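Local coordinates for protein endo-1,4-beta-xylanase (Pseudoalteromonas haloplanktis, PDB 1H12) that probably hydrolyses internal beta-1,4 linkages of xylan, as a cold-adapted endo-xylanase of glycoside hydrolase family 8, at residues Gly341-Leu353 and Asn382-Ser394. Residues are numbered along the deposited sequence; the frame is centred on the assembly and turned at random.
Sequences GEGQKAANAVALL and NGSLYMLAMLHVS. With XYP (beta-D-xylopyranose), chain B.
A346 and A389 meet methyl to methyl, CB to CB 3.6 Å apart, where two helices of the (alpha/alpha)6 barrel characteristic of glycoside hydrolase family 8 run side by side. Helices 342-351 and 382-392 point the same way, inclined by 25°, and their axes come within 7.5 Å, a spacing made possible by small residues at the interface. G343 is the extreme case: with no side chain it lets the CA of N382 approach to 3.8 Å from its own CA, and L385 lays CD1 against the G343 carbonyl oxygen, 3.5 Å away.

Toward the C-terminal ends the filling becomes bulkier. The two branches of V350 divide the work: CG2 rests on the backbone of A389, 3.6 Å from its CA, while CG1, anti to the backbone N, lies over one face of the H392 imidazole in a CH-pi contact, 4.2 Å from the ring centroid. Beta-branching suits this place, since one short side chain serves two surfaces. The H392 ring also stacks with F397, and F368 of helix 358-369 packs against A346, A349 and A389.

At the N-terminal ends the packing opens into the sugar site. G341, the N-cap residue, has no side chain, which lets XYP O2 come within 3.4 Å of its CA. E342 and N382 cross at about a right angle, carboxylate and amide planes 63° apart, both beside the sugar, which is hydrogen-bonded by Q327. The E342 chain bends at chi2 (92°), bringing OE1 to 3.1 Å from XYP O2.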
ATOM      1  N   GLY A 341       6.404   1.784  15.040  1.00 14.25           N
ATOM      2  CA  GLY A 341       5.596   3.014  15.035  1.00 16.81           C
ATOM      3  C   GLY A 341       4.174   2.787  14.576  1.00 12.69           C
ATOM      4  O   GLY A 341       3.698   1.667  14.457  1.00 13.94           O
ATOM      5  N   GLU A 342       3.498   3.883  14.351  1.00 11.42           N
ATOM      6  CA  GLU A 342       2.091   3.817  14.106  1.00 10.83           C
ATOM      7  C   GLU A 342       1.760   3.092  12.815  1.00  9.66           C
ATOM      8  O   GLU A 342       0.753   2.398  12.726  1.00  9.86           O
ATOM      9  CB  GLU A 342       1.437   5.193  14.091  1.00 11.19           C
ATOM     10  CG  GLU A 342       1.644   6.033  15.355  1.00 13.18           C
ATOM     11  CD  GLU A 342       2.819   6.933  15.318  1.00 14.46           C
ATOM     12  OE1 GLU A 342       3.732   6.732  14.495  1.00 15.41           O
ATOM     13  OE2 GLU A 342       2.824   7.901  16.124  1.00 19.19           O
ATOM     14  N   GLY A 343       2.596   3.283  11.785  1.00  9.60           N
ATOM     15  CA  GLY A 343       2.296   2.669  10.494  1.00 10.01           C
ATOM     16  C   GLY A 343       2.406   1.153  10.528  1.00  8.88           C
ATOM     17  O   GLY A 343       1.636   0.452   9.886  1.00  9.59           O
ATOM     18  N   GLN A 344       3.394   0.658  11.272  1.00  8.92           N
ATOM     19  CA  GLN A 344       3.573  -0.773  11.409  1.00  8.68           C
ATOM     20  C   GLN A 344       2.425  -1.362  12.193  1.00  8.56           C
ATOM     21  O   GLN A 344       1.864  -2.425  11.842  1.00  8.97           O
ATOM     22  CB  GLN A 344       4.935  -1.051  12.032  1.00  8.53           C
ATOM     23  CG  GLN A 344       5.359  -2.488  11.997  1.00  8.50           C
ATOM     24  CD  GLN A 344       6.659  -2.741  12.675  1.00  8.96           C
ATOM     25  OE1 GLN A 344       7.268  -1.808  13.227  1.00 10.15           O
ATOM     26  NE2 GLN A 344       7.100  -4.015  12.672  1.00  9.21           N
ATOM     27  N   LYS A 345       2.042  -0.690  13.291  1.00  8.44           N
ATOM     28  CA  LYS A 345       0.897  -1.135  14.057  1.00  8.79           C
ATOM     29  C   LYS A 345      -0.393  -1.095  13.225  1.00  8.50           C
ATOM     30  O   LYS A 345      -1.245  -1.971  13.363  1.00  9.28           O
ATOM     31  CB  LYS A 345       0.756  -0.278  15.307  1.00  9.58           C
ATOM     32  CG  LYS A 345       1.850  -0.484  16.301  1.00 10.28           C
ATOM     33  CD  LYS A 345       1.753   0.411  17.524  1.00 12.31           C
ATOM     34  CE  LYS A 345       2.759   0.024  18.613  1.00 16.06           C
ATOM     35  NZ  LYS A 345       2.780   1.038  19.715  1.00 17.78           N
ATOM     36  N   ALA A 346      -0.512  -0.109  12.366  1.00  9.30           N
ATOM     37  CA  ALA A 346      -1.659   0.013  11.462  1.00  8.82           C
ATOM     38  C   ALA A 346      -1.708  -1.157  10.451  1.00  8.80           C
ATOM     39  O   ALA A 346      -2.751  -1.775  10.258  1.00  8.87           O
ATOM     40  CB  ALA A 346      -1.561   1.364  10.722  1.00 10.19           C
ATOM     41  N   ALA A 347      -0.582  -1.462   9.836  1.00  8.61           N
ATOM     42  CA  ALA A 347      -0.489  -2.575   8.909  1.00  8.65           C
ATOM     43  C   ALA A 347      -0.912  -3.859   9.594  1.00  8.18           C
ATOM     44  O   ALA A 347      -1.646  -4.668   9.043  1.00  8.68           O
ATOM     45  CB  ALA A 347       0.908  -2.682   8.358  1.00  8.95           C
ATOM     46  N   ASN A 348      -0.440  -4.062  10.827  1.00  8.35           N
ATOM     47  CA  ASN A 348      -0.707  -5.277  11.553  1.00  8.19           C
ATOM     48  C   ASN A 348      -2.175  -5.379  11.968  1.00  8.92           C
ATOM     49  O   ASN A 348      -2.724  -6.474  12.075  1.00  9.69           O
ATOM     50  CB  ASN A 348       0.234  -5.408  12.742  1.00  8.62           C
ATOM     51  CG  ASN A 348       1.665  -5.622  12.308  1.00  8.95           C
ATOM     52  OD1 ASN A 348       1.894  -6.111  11.176  1.00  9.15           O
ATOM     53  ND2 ASN A 348       2.640  -5.329  13.195  1.00  9.52           N
ATOM     54  N   ALA A 349      -2.835  -4.227  12.223  1.00  9.16           N
ATOM     55  CA  ALA A 349      -4.260  -4.244  12.519  1.00  9.20           C
ATOM     56  C   ALA A 349      -5.078  -4.712  11.294  1.00  9.26           C
ATOM     57  O   ALA A 349      -6.052  -5.450  11.437  1.00  9.88           O
ATOM     58  CB  ALA A 349      -4.712  -2.915  13.003  1.00 10.51           C
ATOM     59  N   VAL A 350      -4.698  -4.265  10.088  1.00  8.54           N
ATOM     60  CA  VAL A 350      -5.400  -4.693   8.904  1.00  8.54           C
ATOM     61  C   VAL A 350      -5.242  -6.176   8.670  1.00  8.24           C
ATOM     62  O   VAL A 350      -6.164  -6.865   8.205  1.00  8.96           O
ATOM     63  CB  VAL A 350      -4.973  -3.890   7.667  1.00  8.24           C
ATOM     64  CG1 VAL A 350      -5.655  -4.355   6.432  1.00  9.11           C
ATOM     65  CG2 VAL A 350      -5.186  -2.409   7.910  1.00  9.70           C
ATOM     66  N   ALA A 351      -4.061  -6.701   8.996  1.00  8.29           N
ATOM     67  CA  ALA A 351      -3.796  -8.114   8.863  1.00  8.21           C
ATOM     68  C   ALA A 351      -4.784  -8.991   9.612  1.00  8.90           C
ATOM     69  O   ALA A 351      -5.003 -10.144   9.252  1.00  9.33           O
ATOM     70  CB  ALA A 351      -2.392  -8.445   9.365  1.00  9.07           C
ATOM     71  N   LEU A 352      -5.378  -8.430  10.668  1.00  8.67           N
ATOM     72  CA  LEU A 352      -6.372  -9.165  11.466  1.00  9.27           C
ATOM     73  C   LEU A 352      -7.565  -9.627  10.706  1.00  9.91           C
ATOM     74  O   LEU A 352      -8.264 -10.548  11.157  1.00 11.06           O
ATOM     75  CB  LEU A 352      -6.792  -8.340  12.679  1.00  9.88           C
ATOM     76  CG  LEU A 352      -5.673  -7.993  13.643  1.00 10.71           C
ATOM     77  CD1 LEU A 352      -6.239  -7.039  14.692  1.00 10.85           C
ATOM     78  CD2 LEU A 352      -5.080  -9.269  14.274  1.00 13.19           C
ATOM     79  N   LEU A 353      -7.848  -9.057   9.541  1.00  9.17           N
ATOM     80  CA  LEU A 353      -8.924  -9.540   8.680  1.00  9.33           C
ATOM     81  C   LEU A 353      -8.681 -10.954   8.164  1.00  9.66           C
ATOM     82  O   LEU A 353      -9.598 -11.571   7.638  1.00 11.04           O
ATOM     83  CB  LEU A 353      -9.170  -8.542   7.562  1.00  9.42           C
ATOM     84  CG  LEU A 353      -9.692  -7.190   7.998  1.00 10.48           C
ATOM     85  CD1 LEU A 353      -9.483  -6.118   6.951  1.00 10.64           C
ATOM     86  CD2 LEU A 353     -11.199  -7.289   8.348  1.00 12.43           C
ATOM     87  N   ASN A 382       4.292   6.589   8.568  1.00  9.73           N
ATOM     88  CA  ASN A 382       3.361   6.217   9.633  1.00  9.63           C
ATOM     89  C   ASN A 382       1.953   6.712   9.390  1.00  8.38           C
ATOM     90  O   ASN A 382       0.991   5.972   9.567  1.00  9.14           O
ATOM     91  CB  ASN A 382       3.877   6.690  10.980  1.00  9.95           C
ATOM     92  CG  ASN A 382       5.104   5.887  11.451  1.00 11.80           C
ATOM     93  OD1 ASN A 382       6.128   6.521  11.886  1.00 17.48           O
ATOM     94  ND2 ASN A 382       5.041   4.639  11.424  1.00 10.23           N
ATOM     95  N   GLY A 383       1.814   7.968   9.001  1.00  8.58           N
ATOM     96  CA  GLY A 383       0.538   8.588   8.803  1.00  8.38           C
ATOM     97  C   GLY A 383      -0.179   8.091   7.553  1.00  7.90           C
ATOM     98  O   GLY A 383      -1.404   7.963   7.555  1.00  8.24           O
ATOM     99  N   SER A 384       0.566   7.795   6.486  1.00  8.04           N
ATOM    100  CA  SER A 384      -0.069   7.278   5.292  1.00  8.29           C
ATOM    101  C   SER A 384      -0.691   5.901   5.567  1.00  7.66           C
ATOM    102  O   SER A 384      -1.810   5.610   5.142  1.00  8.38           O
ATOM    103  CB  SER A 384       0.939   7.166   4.176  1.00  8.65           C
ATOM    104  OG  SER A 384       1.376   8.413   3.679  1.00  9.42           O
ATOM    105  N   LEU A 385       0.056   5.035   6.250  1.00  8.00           N
ATOM    106  CA  LEU A 385      -0.480   3.729   6.599  1.00  8.14           C
ATOM    107  C   LEU A 385      -1.587   3.823   7.606  1.00  8.06           C
ATOM    108  O   LEU A 385      -2.546   3.039   7.550  1.00  8.79           O
ATOM    109  CB  LEU A 385       0.617   2.805   7.118  1.00  8.87           C
ATOM    110  CG  LEU A 385       1.610   2.330   6.068  1.00 10.29           C
ATOM    111  CD1 LEU A 385       2.681   1.426   6.722  1.00 14.15           C
ATOM    112  CD2 LEU A 385       0.961   1.622   4.945  1.00 15.97           C
ATOM    113  N   TYR A 386      -1.483   4.742   8.562  1.00  8.26           N
ATOM    114  CA  TYR A 386      -2.526   4.945   9.554  1.00  8.66           C
ATOM    115  C   TYR A 386      -3.862   5.282   8.862  1.00  8.31           C
ATOM    116  O   TYR A 386      -4.911   4.734   9.201  1.00  8.58           O
ATOM    117  CB  TYR A 386      -2.074   6.066  10.502  1.00  9.03           C
ATOM    118  CG  TYR A 386      -3.040   6.315  11.657  1.00  9.25           C
ATOM    119  CD1 TYR A 386      -4.053   7.230  11.562  1.00  9.96           C
ATOM    120  CD2 TYR A 386      -2.939   5.614  12.849  1.00 10.73           C
ATOM    121  CE1 TYR A 386      -4.946   7.481  12.582  1.00 11.01           C
ATOM    122  CE2 TYR A 386      -3.831   5.844  13.883  1.00 11.78           C
ATOM    123  CZ  TYR A 386      -4.836   6.770  13.743  1.00 11.36           C
ATOM    124  OH  TYR A 386      -5.716   7.027  14.759  1.00 14.68           O
ATOM    125  N   MET A 387      -3.811   6.164   7.873  1.00  7.99           N
ATOM    126  CA  MET A 387      -5.012   6.529   7.103  1.00  8.24           C
ATOM    127  C   MET A 387      -5.593   5.329   6.393  1.00  7.96           C
ATOM    128  O   MET A 387      -6.791   5.058   6.494  1.00  8.58           O
ATOM    129  CB  MET A 387      -4.636   7.649   6.105  1.00  8.29           C
ATOM    130  CG  MET A 387      -5.774   8.113   5.232  1.00  9.17           C
ATOM    131  SD  MET A 387      -7.004   9.168   6.008  1.00 10.02           S
ATOM    132  CE  MET A 387      -8.343   8.022   6.443  1.00 10.92           C
ATOM    133  N   LEU A 388      -4.764   4.577   5.668  1.00  7.88           N
ATOM    134  CA  LEU A 388      -5.276   3.401   4.974  1.00  7.53           C
ATOM    135  C   LEU A 388      -5.885   2.397   5.948  1.00  7.97           C
ATOM    136  O   LEU A 388      -6.962   1.859   5.683  1.00  8.29           O
ATOM    137  CB  LEU A 388      -4.161   2.739   4.155  1.00  8.30           C
ATOM    138  CG  LEU A 388      -3.659   3.525   2.968  1.00  9.46           C
ATOM    139  CD1 LEU A 388      -2.454   2.799   2.378  1.00 11.68           C
ATOM    140  CD2 LEU A 388      -4.709   3.693   1.919  1.00 12.93           C
ATOM    141  N   ALA A 389      -5.216   2.162   7.063  1.00  8.06           N
ATOM    142  CA  ALA A 389      -5.718   1.196   8.024  1.00  7.84           C
ATOM    143  C   ALA A 389      -7.081   1.646   8.614  1.00  8.35           C
ATOM    144  O   ALA A 389      -7.965   0.832   8.832  1.00  8.88           O
ATOM    145  CB  ALA A 389      -4.728   1.007   9.132  1.00  8.75           C
ATOM    146  N   MET A 390      -7.214   2.951   8.891  1.00  8.27           N
ATOM    147  CA  MET A 390      -8.466   3.448   9.391  1.00  8.79           C
ATOM    148  C   MET A 390      -9.613   3.115   8.457  1.00  9.38           C
ATOM    149  O   MET A 390     -10.719   2.783   8.919  1.00 10.55           O
ATOM    150  CB  MET A 390      -8.410   4.959   9.679  1.00 10.65           C
ATOM    151  CG  MET A 390      -7.794   5.329  11.008  1.00 12.30           C
ATOM    152  SD  MET A 390      -8.627   4.608  12.433  1.00 14.77           S
ATOM    153  CE  MET A 390      -9.954   5.051  12.110  1.00 17.52           C
ATOM    154  N   LEU A 391      -9.399   3.203   7.138  1.00  8.51           N
ATOM    155  CA  LEU A 391     -10.373   2.809   6.176  1.00  8.78           C
ATOM    156  C   LEU A 391     -10.645   1.292   6.210  1.00  8.72           C
ATOM    157  O   LEU A 391     -11.816   0.846   6.213  1.00  9.29           O
ATOM    158  CB  LEU A 391      -9.966   3.245   4.760  1.00  9.31           C
ATOM    159  CG  LEU A 391      -9.764   4.728   4.624  1.00 10.56           C
ATOM    160  CD1 LEU A 391      -9.053   5.014   3.307  1.00 11.85           C
ATOM    161  CD2 LEU A 391     -11.093   5.476   4.681  1.00 12.06           C
ATOM    162  N   HIS A 392      -9.584   0.500   6.240  1.00  7.90           N
ATOM    163  CA  HIS A 392      -9.711  -0.924   6.229  1.00  8.19           C
ATOM    164  C   HIS A 392     -10.424  -1.510   7.419  1.00  8.87           C
ATOM    165  O   HIS A 392     -11.060  -2.557   7.274  1.00 10.35           O
ATOM    166  CB  HIS A 392      -8.333  -1.584   6.130  1.00  7.99           C
ATOM    167  CG  HIS A 392      -7.769  -1.621   4.754  1.00  7.69           C
ATOM    168  ND1 HIS A 392      -8.357  -2.347   3.753  1.00  8.49           N
ATOM    169  CD2 HIS A 392      -6.648  -1.036   4.251  1.00  8.00           C
ATOM    170  CE1 HIS A 392      -7.606  -2.182   2.659  1.00  8.42           C
ATOM    171  NE2 HIS A 392      -6.558  -1.400   2.930  1.00  8.66           N
ATOM    172  N   VAL A 393     -10.275  -0.897   8.577  1.00  8.90           N
ATOM    173  CA  VAL A 393     -10.832  -1.475   9.819  1.00  9.53           C
ATOM    174  C   VAL A 393     -12.195  -0.932  10.170  1.00 10.54           C
ATOM    175  O   VAL A 393     -12.773  -1.322  11.187  1.00 12.40           O
ATOM    176  CB  VAL A 393      -9.869  -1.330  11.024  1.00  9.92           C
ATOM    177  CG1 VAL A 393      -8.512  -1.903  10.729  1.00 10.64           C
ATOM    178  CG2 VAL A 393      -9.796   0.085  11.550  1.00 11.74           C
ATOM    179  N   SER A 394     -12.737  -0.048   9.337  1.00 10.85           N
ATOM    180  CA  SER A 394     -14.041   0.578   9.564  1.00 11.27           C
ATOM    181  C   SER A 394     -15.028   0.234   8.458  1.00 11.39           C
ATOM    182  O   SER A 394     -16.106   0.884   8.382  1.00 13.52           O
ATOM    183  CB  SER A 394     -13.853   2.059   9.676  1.00 12.16           C
ATOM    184  OG  SER A 394     -13.370   2.589   8.411  1.00 10.89           O
TER
HETATM  185  O1  XYP B 501       7.532   8.675  15.946  0.65 33.23           O
HETATM  186  C1  XYP B 501       8.518   7.676  15.629  0.65 32.06           C
HETATM  187  C2  XYP B 501       7.988   6.790  14.623  0.65 28.91           C
HETATM  188  C3  XYP B 501       8.923   5.729  14.178  0.65 25.34           C
HETATM  189  C4  XYP B 501      10.349   6.291  14.060  0.65 29.72           C
HETATM  190  C5  XYP B 501      10.719   7.154  15.253  0.65 31.37           C
HETATM  191  O2  XYP B 501       6.735   6.192  14.964  0.65 30.33           O
HETATM  192  O3  XYP B 501       8.460   5.099  12.984  0.65 19.84           O
HETATM  193  O4  XYP B 501      11.309   5.301  13.808  0.65 32.92           O
HETATM  194  O5  XYP B 501       9.716   8.162  15.425  0.65 30.28           O